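Local coordinates for protein lactate dehydrogenase, adjacent gene encodes predicted malate dehydrogenase (Cryptosporidium parvum, PDB 4ND2) that binds pyruvate and an NAD analogue, and probably catalyses the interconversion of (S)-lactate and pyruvate with NAD as the hydride carrier, at residues 83-88 against 222-227; 119-122 against 126-129; 155-160 against 213-218; 171-176 against 181-186. All coordinates share one frame; numbering follows the deposited sequence.

In the fold
Pyruvate and the cofactor analogue lie between a Rossmann-type nucleotide-binding domain and an alpha/beta C-terminal domain. Interaction 2 supplies Asn122, which bonds to both ligands. Interaction 1 ties the loop at 83-88 to helix 206-227 across the domain boundary, its centre about 18 Å from that of interaction 2; the side chain of Ala224 stays about 7 Å (nearest atoms) from pyruvate. Interaction 3 uses the same helix and meets interaction 1 directly, with His215 NE2 and Glu222 OE2 2.7 Å apart. Interaction 4, a hairpin whose connection carries His177, lies against interaction 3 with centres about 11 Å apart, Arg217 packing on Met181. Interactions 1 and 3 also touch the second subunit.

Interaction 1: residues 83-88 against 222-227; sequences PGRPKD and EVADNL
Arg85, in the loop that follows strand 75-78, faces the last turn of helix 206-227, its CA 8.0 Å from Ala224 CA. Most of the gap is spanned by Arg85, met by Asp225 and the methyl of Ala224. Arg85 starts with CG between the backbone N and the carbonyl carbon (chi1 57°), and a bend at chi3 swings the guanidinium back beside its own loop. There NE and NH2 grip Pro86 O side-on, with NE 2.9 Å from Pro86 O, which fixes the rotation of the flat group. The remaining nitrogen points outward: NH1 lies 2.9 Å from Asp225 OD1 in a salt bridge whose N-H...O angle of 177° is practically straight. Asp225 OD1 sits in the guanidinium plane, and the carboxylate is turned by just 28° from it. Over one guanidinium face comes the methyl of Ala224, with CB 3.6 Å from Arg85 NH1 and displaced toward the rim. The side chain of Arg85 also touches Thr231. In enzymes of the LDH/MDH superfamily this loop closes over the substrate, and here it leads to Arg90, a pyruvate-binding residue; the bridge to the helix of the C-terminal domain is consistent with a closed loop. The positive guanidinium faces a carboxylate at the C-terminal end of a helix, where the helix dipole would probably add to the attraction.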
loop_
_atom_site.group_PDB
_atom_site.type_symbol
_atom_site.label_atom_id
_atom_site.label_comp_id
_atom_site.label_asym_id
_atom_site.label_seq_id
_atom_site.Cartn_x
_atom_site.Cartn_y
_atom_site.Cartn_z
ATOM N N PRO A 83 28.013 -20.885 8.112
ATOM C CA PRO A 83 27.829 -20.924 6.659
ATOM C C PRO A 83 27.448 -22.302 6.116
ATOM O O PRO A 83 27.698 -23.316 6.763
ATOM C CB PRO A 83 29.197 -20.492 6.118
ATOM C CG PRO A 83 30.164 -20.850 7.188
ATOM C CD PRO A 83 29.429 -20.700 8.489
ATOM N N GLY A 84 26.836 -22.317 4.935
ATOM C CA GLY A 84 26.510 -23.559 4.238
ATOM C C GLY A 84 25.116 -24.065 4.559
ATOM O O GLY A 84 24.706 -24.083 5.720
ATOM N N ARG A 85 24.387 -24.476 3.522
ATOM C CA ARG A 85 23.051 -25.047 3.693
ATOM C C ARG A 85 23.133 -26.435 4.329
ATOM O O ARG A 85 24.156 -27.113 4.212
ATOM C CB ARG A 85 22.315 -25.145 2.349
ATOM C CG ARG A 85 23.036 -25.946 1.270
ATOM C CD ARG A 85 22.077 -26.477 0.214
ATOM N NE ARG A 85 21.253 -27.573 0.729
ATOM C CZ ARG A 85 20.472 -28.359 -0.012
ATOM N NH1 ARG A 85 20.382 -28.194 -1.330
ATOM N NH2 ARG A 85 19.769 -29.324 0.573
ATOM N N PRO A 86 22.064 -26.862 4.998
ATOM C CA PRO A 86 21.978 -28.248 5.443
ATOM C C PRO A 86 21.861 -29.190 4.250
ATOM O O PRO A 86 21.176 -28.866 3.279
ATOM C CB PRO A 86 20.694 -28.278 6.273
ATOM C CG PRO A 86 20.522 -26.887 6.764
ATOM C CD PRO A 86 21.098 -25.997 5.704
ATOM N N LYS A 87 22.538 -30.332 4.319
ATOM C CA LYS A 87 22.467 -31.333 3.257
ATOM C C LYS A 87 21.116 -32.048 3.297
ATOM O O LYS A 87 20.341 -31.973 2.343
ATOM C CB LYS A 87 23.614 -32.344 3.394
ATOM C CG LYS A 87 23.687 -33.371 2.273
ATOM C CD LYS A 87 24.731 -34.440 2.561
ATOM C CE LYS A 87 24.634 -35.588 1.569
ATOM N NZ LYS A 87 25.561 -36.700 1.917
ATOM N N ASP A 88 20.841 -32.723 4.412
ATOM C CA ASP A 88 19.649 -33.566 4.549
ATOM C C ASP A 88 18.674 -33.099 5.633
ATOM O O ASP A 88 17.468 -33.295 5.493
ATOM C CB ASP A 88 20.063 -35.012 4.842
ATOM C CG ASP A 88 20.926 -35.610 3.744
ATOM O OD1 ASP A 88 20.629 -35.383 2.552
ATOM O OD2 ASP A 88 21.903 -36.316 4.075
ATOM N N GLU A 222 13.174 -28.655 -2.103
ATOM C CA GLU A 222 12.830 -28.305 -3.479
ATOM C C GLU A 222 13.411 -26.943 -3.863
ATOM O O GLU A 222 13.971 -26.783 -4.945
ATOM C CB GLU A 222 11.313 -28.286 -3.680
ATOM C CG GLU A 222 10.906 -28.198 -5.145
ATOM C CD GLU A 222 9.429 -27.924 -5.354
ATOM O OE1 GLU A 222 8.971 -28.062 -6.505
ATOM O OE2 GLU A 222 8.721 -27.566 -4.388
ATOM N N VAL A 223 13.267 -25.969 -2.972
ATOM C CA VAL A 223 13.832 -24.639 -3.193
ATOM C C VAL A 223 15.362 -24.709 -3.127
ATOM O O VAL A 223 16.047 -24.235 -4.033
ATOM C CB VAL A 223 13.298 -23.619 -2.163
ATOM C CG1 VAL A 223 13.982 -22.267 -2.332
ATOM C CG2 VAL A 223 11.785 -23.477 -2.294
ATOM N N ALA A 224 15.880 -25.316 -2.063
ATOM C CA ALA A 224 17.325 -25.402 -1.828
ATOM C C ALA A 224 18.086 -26.085 -2.966
ATOM O O ALA A 224 19.147 -25.611 -3.375
ATOM C CB ALA A 224 17.600 -26.119 -0.513
ATOM N N ASP A 225 17.546 -27.191 -3.473
ATOM C CA ASP A 225 18.190 -27.937 -4.565
ATOM C C ASP A 225 18.224 -27.157 -5.878
ATOM O O ASP A 225 19.102 -27.381 -6.711
ATOM C CB ASP A 225 17.503 -29.291 -4.786
ATOM C CG ASP A 225 17.793 -30.286 -3.674
ATOM O OD1 ASP A 225 18.666 -30.014 -2.821
ATOM O OD2 ASP A 225 17.146 -31.351 -3.653
ATOM N N ASN A 226 17.264 -26.255 -6.063
ATOM C CA ASN A 226 17.231 -25.393 -7.244
ATOM C C ASN A 226 18.159 -24.184 -7.109
ATOM O O ASN A 226 18.836 -23.816 -8.065
ATOM C CB ASN A 226 15.797 -24.938 -7.536
ATOM C CG ASN A 226 14.986 -25.998 -8.258
ATOM O OD1 ASN A 226 15.321 -26.388 -9.372
ATOM N ND2 ASN A 226 13.910 -26.464 -7.630
ATOM N N LEU A 227 18.187 -23.575 -5.925
ATOM C CA LEU A 227 19.067 -22.430 -5.663
ATOM C C LEU A 227 20.545 -22.826 -5.631
ATOM O O LEU A 227 21.407 -22.030 -6.005
ATOM C CB LEU A 227 18.697 -21.752 -4.340
ATOM C CG LEU A 227 17.322 -21.087 -4.263
ATOM C CD1 LEU A 227 17.050 -20.611 -2.844
ATOM C CD2 LEU A 227 17.210 -19.932 -5.245
#

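Interaction 2: residues 119-122 against 126-129; sequences CITN and VMVS. With A3D (3-acetylpyridine adenine dinucleotide), chain C; PYR (pyruvic acid), chain D.
Asn122 ND2 is shared by both ligands, while the backbone of the same residue rests against Met127. The amide nitrogen donates to the keto oxygen O3 of pyruvate at 3.0 Å, with an N-H...O angle of 161°, and to O2D of the ribose that carries the acetylpyridine ring, 3.1 Å from ND2. Leu124 N bonds to OD1 at the other end of the amide, which settles its orientation and leaves ND2 turned to the ligands. A weak bond from Asn122 N to O3D of the same ribose adds to the hold on the sugar. This is the turn from strand 116-119 into helix 124-135, one of the strand-to-helix connections of the Rossmann fold that line the dinucleotide site; Ile120 O approaches C2N of the pyridine ring to 3.2 Å. Behind the turn the helix closes in with apolar groups. Met127 CG stands opposite its own carbonyl carbon (chi1 -70°), which lays it 3.4 Å from Thr121 O, a buried oxygen with no hydrogen-bond partner in the model, and 3.6 Å from Asn122 C. Thr121 OG1 is satisfied by Ala80 O. Farther back, Cys119 CB meets one branch of Val128, CG2, at 3.7 Å, and Met127 continues onto Leu94, Asn97 and Leu101 of helix 94-111.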
loop_
_atom_site.group_PDB
_atom_site.type_symbol
_atom_site.label_atom_id
_atom_site.label_comp_id
_atom_site.label_asym_id
_atom_site.label_seq_id
_atom_site.Cartn_x
_atom_site.Cartn_y
_atom_site.Cartn_z
ATOM N N CYS A 119 13.076 -15.643 16.279
ATOM C CA CYS A 119 14.180 -16.466 15.790
ATOM C C CYS A 119 13.866 -17.057 14.423
ATOM O O CYS A 119 12.741 -17.489 14.173
ATOM C CB CYS A 119 14.482 -17.598 16.770
ATOM S SG CYS A 119 15.039 -17.029 18.386
ATOM N N ILE A 120 14.861 -17.052 13.539
ATOM C CA ILE A 120 14.776 -17.731 12.242
ATOM C C ILE A 120 15.848 -18.826 12.120
ATOM O O ILE A 120 15.630 -19.836 11.454
ATOM C CB ILE A 120 14.896 -16.727 11.074
ATOM C CG1 ILE A 120 13.797 -15.661 11.186
ATOM C CG2 ILE A 120 14.823 -17.450 9.731
ATOM C CD1 ILE A 120 13.814 -14.620 10.091
ATOM N N THR A 121 16.994 -18.618 12.769
ATOM C CA THR A 121 18.113 -19.571 12.772
ATOM C C THR A 121 17.676 -21.020 12.998
ATOM O O THR A 121 16.946 -21.306 13.949
ATOM C CB THR A 121 19.127 -19.191 13.871
ATOM O OG1 THR A 121 19.492 -17.813 13.730
ATOM C CG2 THR A 121 20.375 -20.061 13.792
ATOM N N ASN A 122 18.128 -21.918 12.121
ATOM C CA ASN A 122 17.819 -23.352 12.227
ATOM C C ASN A 122 18.831 -24.104 13.092
ATOM O O ASN A 122 19.978 -23.661 13.223
ATOM C CB ASN A 122 17.768 -24.007 10.840
ATOM C CG ASN A 122 16.371 -24.025 10.244
ATOM O OD1 ASN A 122 15.388 -24.268 10.944
ATOM N ND2 ASN A 122 16.281 -23.795 8.937
ATOM N N VAL A 126 14.334 -25.793 18.333
ATOM C CA VAL A 126 15.358 -25.998 19.358
ATOM C C VAL A 126 16.162 -24.716 19.591
ATOM O O VAL A 126 16.511 -24.404 20.728
ATOM C CB VAL A 126 16.300 -27.168 18.995
ATOM C CG1 VAL A 126 17.336 -27.389 20.091
ATOM C CG2 VAL A 126 15.489 -28.437 18.766
ATOM N N MET A 127 16.438 -23.973 18.521
ATOM C CA MET A 127 17.141 -22.693 18.641
ATOM C C MET A 127 16.327 -21.674 19.439
ATOM O O MET A 127 16.886 -20.940 20.253
ATOM C CB MET A 127 17.496 -22.124 17.263
ATOM C CG MET A 127 18.579 -22.886 16.504
ATOM S SD MET A 127 20.203 -22.938 17.304
ATOM C CE MET A 127 20.092 -24.462 18.241
ATOM N N VAL A 128 15.012 -21.639 19.216
ATOM C CA VAL A 128 14.122 -20.741 19.963
ATOM C C VAL A 128 14.187 -21.046 21.457
ATOM O O VAL A 128 14.343 -20.141 22.278
ATOM C CB VAL A 128 12.649 -20.858 19.504
ATOM C CG1 VAL A 128 11.731 -20.044 20.412
ATOM C CG2 VAL A 128 12.491 -20.403 18.063
ATOM N N SER A 129 14.047 -22.328 21.791
ATOM C CA SER A 129 14.097 -22.792 23.175
ATOM C C SER A 129 15.444 -22.460 23.810
ATOM O O SER A 129 15.507 -21.977 24.940
ATOM C CB SER A 129 13.859 -24.303 23.234
ATOM O OG SER A 129 13.780 -24.753 24.572
HETATM P PA A3D C . 23.373 -16.645 5.283
HETATM O O1A A3D C . 23.064 -15.972 3.974
HETATM O O2A A3D C . 24.570 -17.553 5.382
HETATM O O5B A3D C . 23.510 -15.516 6.412
HETATM C C5B A3D C . 23.976 -15.799 7.726
HETATM C C4B A3D C . 24.623 -14.531 8.261
HETATM O O4B A3D C . 24.882 -14.667 9.660
HETATM C C3B A3D C . 25.959 -14.225 7.585
HETATM O O3B A3D C . 25.934 -12.937 6.959
HETATM C C2B A3D C . 26.977 -14.277 8.710
HETATM O O2B A3D C . 28.031 -13.318 8.586
HETATM C C1B A3D C . 26.118 -14.013 9.932
HETATM N N9A A3D C . 26.726 -14.484 11.193
HETATM C C8A A3D C . 27.476 -15.584 11.396
HETATM N N7A A3D C . 27.850 -15.663 12.698
HETATM C C5A A3D C . 27.338 -14.599 13.336
HETATM C C6A A3D C . 27.348 -14.070 14.714
HETATM N N6A A3D C . 28.006 -14.718 15.706
HETATM N N1A A3D C . 26.673 -12.919 14.947
HETATM C C2A A3D C . 26.010 -12.255 13.979
HETATM N N3A A3D C . 25.964 -12.683 12.705
HETATM C C4A A3D C . 26.595 -13.825 12.336
HETATM O O3 A3D C . 22.107 -17.501 5.809
HETATM P PN A3D C . 20.560 -17.177 5.468
HETATM O O1N A3D C . 20.247 -17.728 4.105
HETATM O O2N A3D C . 20.257 -15.736 5.771
HETATM O O5D A3D C . 19.820 -18.073 6.577
HETATM C C5D A3D C . 19.968 -17.733 7.952
HETATM C C4D A3D C . 19.403 -18.816 8.863
HETATM O O4D A3D C . 17.984 -18.912 8.689
HETATM C C3D A3D C . 19.968 -20.207 8.585
HETATM O O3D A3D C . 20.262 -20.864 9.818
HETATM C C2D A3D C . 18.845 -20.936 7.884
HETATM O O2D A3D C . 18.853 -22.351 8.095
HETATM C C1D A3D C . 17.635 -20.288 8.532
HETATM N N1N A3D C . 16.399 -20.436 7.766
HETATM C C2N A3D C . 15.296 -20.831 8.419
HETATM C C3N A3D C . 14.092 -20.992 7.749
HETATM C C7N A3D C . 12.859 -21.432 8.479
HETATM O O7N A3D C . 11.849 -21.622 7.833
HETATM C C8N A3D C . 12.877 -21.614 9.966
HETATM C C4N A3D C . 14.037 -20.733 6.386
HETATM C C5N A3D C . 15.188 -20.322 5.731
HETATM C C6N A3D C . 16.367 -20.181 6.449
HETATM C C PYR D . 12.816 -23.827 5.032
HETATM O O PYR D . 12.860 -23.332 3.882
HETATM O OXT PYR D . 11.757 -24.319 5.482
HETATM C CA PYR D . 14.022 -23.853 5.863
HETATM O O3 PYR D . 13.932 -24.115 7.052
HETATM C CB PYR D . 15.355 -23.560 5.239
#

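Interaction 3: residues 155-160 against 213-218; sequences RTFIAQ and VCHTRI
Phe157 and His215 join two helices of the alpha/beta C-terminal domain, 147-162 and 206-227, through an offset aromatic stack. The helices come near one another at Phe157 and Thr216, whose CA atoms are 7.8 Å apart. Within the stack the ring centroids are separated by 3.7 Å and the planes differ by 7°, so the rings lie almost flat on each other. The shortest approach is 3.4 Å between Phe157 CE1 and His215 CE1; His215 ND1 lies over the middle of the phenyl ring, and Phe157 CZ in turn over the middle of the imidazole. His215 reaches this place because its CG is trans to the backbone N (chi1 -165°), directing the ring out toward the other helix. Apolar packing continues from Phe157 and Ile158 onto Ile212, one helical turn before Thr216. On the first helix Arg155 packs on Val53, and Thr156 and Gln160 on Thr49, of the second subunit. Among polar contacts, His215 NE2 is hydrogen-bonded to Glu222 OE2; the bond helps to fix the ring's rotation over the phenyl face, and the glutamate's charge would probably favour a protonated imidazole. At the phenyl edge, near the ring plane, Thr216 OG1 lies 3.6 Å from Phe157 CD2, its hydroxyl engaged with Ile212 O.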
loop_
_atom_site.group_PDB
_atom_site.type_symbol
_atom_site.label_atom_id
_atom_site.label_comp_id
_atom_site.label_asym_id
_atom_site.label_seq_id
_atom_site.Cartn_x
_atom_site.Cartn_y
_atom_site.Cartn_z
ATOM N N ARG A 155 -1.002 -23.597 2.167
ATOM C CA ARG A 155 -2.099 -22.829 1.556
ATOM C C ARG A 155 -1.909 -22.630 0.054
ATOM O O ARG A 155 -2.856 -22.752 -0.724
ATOM C CB ARG A 155 -2.220 -21.450 2.206
ATOM C CG ARG A 155 -2.674 -21.458 3.652
ATOM C CD ARG A 155 -2.498 -20.082 4.276
ATOM N NE ARG A 155 -3.540 -19.153 3.850
ATOM C CZ ARG A 155 -3.582 -17.860 4.162
ATOM N NH1 ARG A 155 -2.626 -17.306 4.898
ATOM N NH2 ARG A 155 -4.588 -17.112 3.730
ATOM N N THR A 156 -0.680 -22.306 -0.338
ATOM C CA THR A 156 -0.342 -22.051 -1.736
ATOM C C THR A 156 -0.570 -23.284 -2.607
ATOM O O THR A 156 -1.130 -23.177 -3.695
ATOM C CB THR A 156 1.119 -21.568 -1.863
ATOM O OG1 THR A 156 1.252 -20.308 -1.194
ATOM C CG2 THR A 156 1.534 -21.399 -3.318
ATOM N N PHE A 157 -0.147 -24.446 -2.118
ATOM C CA PHE A 157 -0.288 -25.693 -2.866
ATOM C C PHE A 157 -1.755 -26.095 -3.022
ATOM O O PHE A 157 -2.159 -26.561 -4.082
ATOM C CB PHE A 157 0.512 -26.823 -2.209
ATOM C CG PHE A 157 1.997 -26.559 -2.118
ATOM C CD1 PHE A 157 2.655 -25.776 -3.067
ATOM C CD2 PHE A 157 2.743 -27.115 -1.091
ATOM C CE1 PHE A 157 4.018 -25.545 -2.975
ATOM C CE2 PHE A 157 4.108 -26.893 -1.002
ATOM C CZ PHE A 157 4.744 -26.106 -1.941
ATOM N N ILE A 158 -2.547 -25.894 -1.973
ATOM C CA ILE A 158 -3.991 -26.124 -2.045
ATOM C C ILE A 158 -4.613 -25.166 -3.059
ATOM O O ILE A 158 -5.404 -25.581 -3.910
ATOM C CB ILE A 158 -4.671 -25.930 -0.674
ATOM C CG1 ILE A 158 -4.186 -26.997 0.312
ATOM C CG2 ILE A 158 -6.191 -25.995 -0.812
ATOM C CD1 ILE A 158 -4.390 -26.630 1.766
ATOM N N ALA A 159 -4.240 -23.890 -2.964
ATOM C CA ALA A 159 -4.760 -22.852 -3.857
ATOM C C ALA A 159 -4.429 -23.131 -5.318
ATOM O O ALA A 159 -5.259 -22.904 -6.202
ATOM C CB ALA A 159 -4.219 -21.489 -3.450
ATOM N N GLN A 160 -3.219 -23.627 -5.564
ATOM C CA GLN A 160 -2.780 -23.947 -6.923
ATOM C C GLN A 160 -3.554 -25.126 -7.516
ATOM O O GLN A 160 -3.784 -25.168 -8.726
ATOM C CB GLN A 160 -1.269 -24.208 -6.964
ATOM C CG GLN A 160 -0.451 -22.924 -6.889
ATOM C CD GLN A 160 1.047 -23.151 -6.775
ATOM O OE1 GLN A 160 1.503 -24.127 -6.177
ATOM N NE2 GLN A 160 1.824 -22.233 -7.336
ATOM N N VAL A 213 0.424 -32.558 1.181
ATOM C CA VAL A 213 1.000 -32.688 2.523
ATOM C C VAL A 213 2.493 -33.018 2.433
ATOM O O VAL A 213 3.314 -32.418 3.133
ATOM C CB VAL A 213 0.252 -33.759 3.352
ATOM C CG1 VAL A 213 1.025 -34.133 4.614
ATOM C CG2 VAL A 213 -1.143 -33.267 3.710
ATOM N N CYS A 214 2.833 -33.968 1.565
ATOM C CA CYS A 214 4.224 -34.349 1.327
ATOM C C CYS A 214 5.034 -33.177 0.766
ATOM O O CYS A 214 6.150 -32.919 1.213
ATOM C CB CYS A 214 4.288 -35.535 0.360
ATOM S SG CYS A 214 5.959 -36.061 -0.087
ATOM N N HIS A 215 4.454 -32.479 -0.205
ATOM C CA HIS A 215 5.093 -31.329 -0.848
ATOM C C HIS A 215 5.412 -30.234 0.173
ATOM O O HIS A 215 6.496 -29.644 0.146
ATOM C CB HIS A 215 4.184 -30.786 -1.954
ATOM C CG HIS A 215 4.859 -29.847 -2.904
ATOM N ND1 HIS A 215 4.164 -29.135 -3.855
ATOM C CD2 HIS A 215 6.160 -29.496 -3.048
ATOM C CE1 HIS A 215 5.005 -28.393 -4.552
ATOM N NE2 HIS A 215 6.223 -28.591 -4.080
ATOM N N THR A 216 4.467 -29.981 1.075
ATOM C CA THR A 216 4.663 -29.035 2.173
ATOM C C THR A 216 5.853 -29.439 3.043
ATOM O O THR A 216 6.690 -28.604 3.387
ATOM C CB THR A 216 3.398 -28.932 3.049
ATOM O OG1 THR A 216 2.290 -28.535 2.234
ATOM C CG2 THR A 216 3.581 -27.919 4.173
ATOM N N ARG A 217 5.930 -30.723 3.385
ATOM C CA ARG A 217 6.990 -31.222 4.263
ATOM C C ARG A 217 8.386 -31.127 3.641
ATOM O O ARG A 217 9.347 -30.820 4.340
ATOM C CB ARG A 217 6.697 -32.660 4.705
ATOM C CG ARG A 217 5.516 -32.761 5.662
ATOM C CD ARG A 217 5.056 -34.196 5.871
ATOM N NE ARG A 217 5.890 -34.921 6.826
ATOM C CZ ARG A 217 5.715 -36.198 7.164
ATOM N NH1 ARG A 217 4.730 -36.913 6.623
ATOM N NH2 ARG A 217 6.528 -36.771 8.046
ATOM N N ILE A 218 8.491 -31.375 2.337
ATOM C CA ILE A 218 9.792 -31.374 1.647
ATOM C C ILE A 218 10.094 -30.079 0.882
ATOM O O ILE A 218 11.113 -29.992 0.194
ATOM C CB ILE A 218 9.932 -32.582 0.687
ATOM C CG1 ILE A 218 8.888 -32.546 -0.444
ATOM C CG2 ILE A 218 9.827 -33.883 1.469
ATOM C CD1 ILE A 218 9.321 -31.826 -1.703
#

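Interaction 4: residues 171-176 against 181-186; sequences ANVIGG and MVPATS. Unlike the reference sequence in segment 181-186: Ala184 (reference Val).
Val173 and Pro183 stand side by side on one face of a beta hairpin, with Val173 CG2 4.0 Å from Pro183 CB. The other valine branch, CG1, turns to Met181 and lies 3.9 Å from its CB. On the opposite face Ile174 and Val182 meet obliquely, Ile174 CG1 being 4.0 Å from Val182 CB. The backbones between these faces run antiparallel. Ile174 and Val182 form the hydrogen-bonded pair: Val182 N bonds to Ile174 O at 2.8 Å, nearly in line with the carbonyl, whereas Ile174 N meets Val182 O from above the carbonyl plane at 3.0 Å. Pro183, which has no N-H to give, occupies the non-hydrogen-bonded pair with Val173. One step on, Ala184 N donates to Asn172 O at 3.0 Å, and Ala184 centres an inverse gamma turn. Beyond it a water bridges the two backbones, accepting from Asn172 N and donating to Ala184 O. The amide of Asn172 reaches another chain, ND2 bonding to Gly191 O of the third subunit. The hairpin connection carries His177, the predicted proton acceptor. Pro183 faces Phe154 of helix 147-162 and Val173 meets Thr216 of helix 206-227, while Ile174 and Val182 rest on Leu299 and Leu298 of helix 293-314.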
loop_
_atom_site.group_PDB
_atom_site.type_symbol
_atom_site.label_atom_id
_atom_site.label_comp_id
_atom_site.label_asym_id
_atom_site.label_seq_id
_atom_site.Cartn_x
_atom_site.Cartn_y
_atom_site.Cartn_z
ATOM N N ALA A 171 -5.473 -22.754 6.170
ATOM C CA ALA A 171 -4.732 -23.996 6.394
ATOM C C ALA A 171 -3.572 -23.771 7.361
ATOM O O ALA A 171 -2.854 -22.777 7.255
ATOM C CB ALA A 171 -4.221 -24.552 5.076
ATOM N N ASN A 172 -3.401 -24.699 8.300
ATOM C CA ASN A 172 -2.371 -24.590 9.321
ATOM C C ASN A 172 -1.405 -25.763 9.281
ATOM O O ASN A 172 -1.807 -26.904 9.034
ATOM C CB ASN A 172 -3.011 -24.510 10.708
ATOM C CG ASN A 172 -3.595 -23.142 10.998
ATOM O OD1 ASN A 172 -2.868 -22.148 11.051
ATOM N ND2 ASN A 172 -4.907 -23.082 11.186
ATOM N N VAL A 173 -0.130 -25.458 9.506
ATOM C CA VAL A 173 0.883 -26.463 9.781
ATOM C C VAL A 173 1.310 -26.258 11.228
ATOM O O VAL A 173 1.550 -25.125 11.654
ATOM C CB VAL A 173 2.106 -26.328 8.851
ATOM C CG1 VAL A 173 3.190 -27.329 9.238
ATOM C CG2 VAL A 173 1.698 -26.515 7.398
ATOM N N ILE A 174 1.382 -27.352 11.981
ATOM C CA ILE A 174 1.761 -27.306 13.391
ATOM C C ILE A 174 2.856 -28.324 13.694
ATOM O O ILE A 174 3.191 -29.160 12.852
ATOM C CB ILE A 174 0.543 -27.546 14.311
ATOM C CG1 ILE A 174 -0.116 -28.900 14.015
ATOM C CG2 ILE A 174 -0.465 -26.418 14.147
ATOM C CD1 ILE A 174 -1.210 -29.270 14.992
ATOM N N GLY A 175 3.408 -28.242 14.900
ATOM C CA GLY A 175 4.491 -29.122 15.325
ATOM C C GLY A 175 5.846 -28.503 15.046
ATOM O O GLY A 175 5.948 -27.307 14.774
ATOM N N GLY A 176 6.890 -29.322 15.122
ATOM C CA GLY A 176 8.250 -28.860 14.874
ATOM C C GLY A 176 8.499 -28.570 13.406
ATOM O O GLY A 176 7.947 -29.238 12.528
ATOM N N MET A 181 6.715 -32.144 10.764
ATOM C CA MET A 181 5.690 -31.092 10.758
ATOM C C MET A 181 4.347 -31.676 10.325
ATOM O O MET A 181 4.301 -32.620 9.531
ATOM C CB MET A 181 6.087 -29.919 9.846
ATOM C CG MET A 181 6.027 -30.201 8.348
ATOM S SD MET A 181 6.423 -28.750 7.342
ATOM C CE MET A 181 8.177 -28.565 7.671
ATOM N N VAL A 182 3.263 -31.112 10.851
ATOM C CA VAL A 182 1.924 -31.651 10.628
ATOM C C VAL A 182 1.024 -30.642 9.913
ATOM O O VAL A 182 0.446 -29.767 10.557
ATOM C CB VAL A 182 1.268 -32.068 11.965
ATOM C CG1 VAL A 182 -0.112 -32.673 11.722
ATOM C CG2 VAL A 182 2.161 -33.047 12.713
ATOM N N PRO A 183 0.915 -30.750 8.575
ATOM C CA PRO A 183 -0.115 -29.986 7.874
ATOM C C PRO A 183 -1.489 -30.580 8.179
ATOM O O PRO A 183 -1.788 -31.695 7.752
ATOM C CB PRO A 183 0.259 -30.150 6.392
ATOM C CG PRO A 183 1.675 -30.619 6.390
ATOM C CD PRO A 183 1.813 -31.437 7.633
ATOM N N ALA A 184 -2.295 -29.845 8.938
ATOM C CA ALA A 184 -3.566 -30.358 9.449
ATOM C C ALA A 184 -4.661 -30.291 8.389
ATOM O O ALA A 184 -5.384 -29.301 8.291
ATOM C CB ALA A 184 -3.977 -29.586 10.694
ATOM N N THR A 185 -4.790 -31.356 7.603
ATOM C CA THR A 185 -5.772 -31.390 6.518
ATOM C C THR A 185 -7.216 -31.270 7.011
ATOM O O THR A 185 -8.071 -30.783 6.278
ATOM C CB THR A 185 -5.662 -32.676 5.673
ATOM O OG1 THR A 185 -5.810 -33.821 6.518
ATOM C CG2 THR A 185 -4.324 -32.743 4.947
ATOM N N SER A 186 -7.483 -31.703 8.243
ATOM C CA SER A 186 -8.854 -31.738 8.765
ATOM C C SER A 186 -9.498 -30.355 8.896
ATOM O O SER A 186 -10.715 -30.225 8.756
ATOM C CB SER A 186 -8.900 -32.456 10.118
ATOM O OG SER A 186 -8.292 -31.680 11.136
HETATM O O HOH W 1 -5.451 -26.640 8.591
#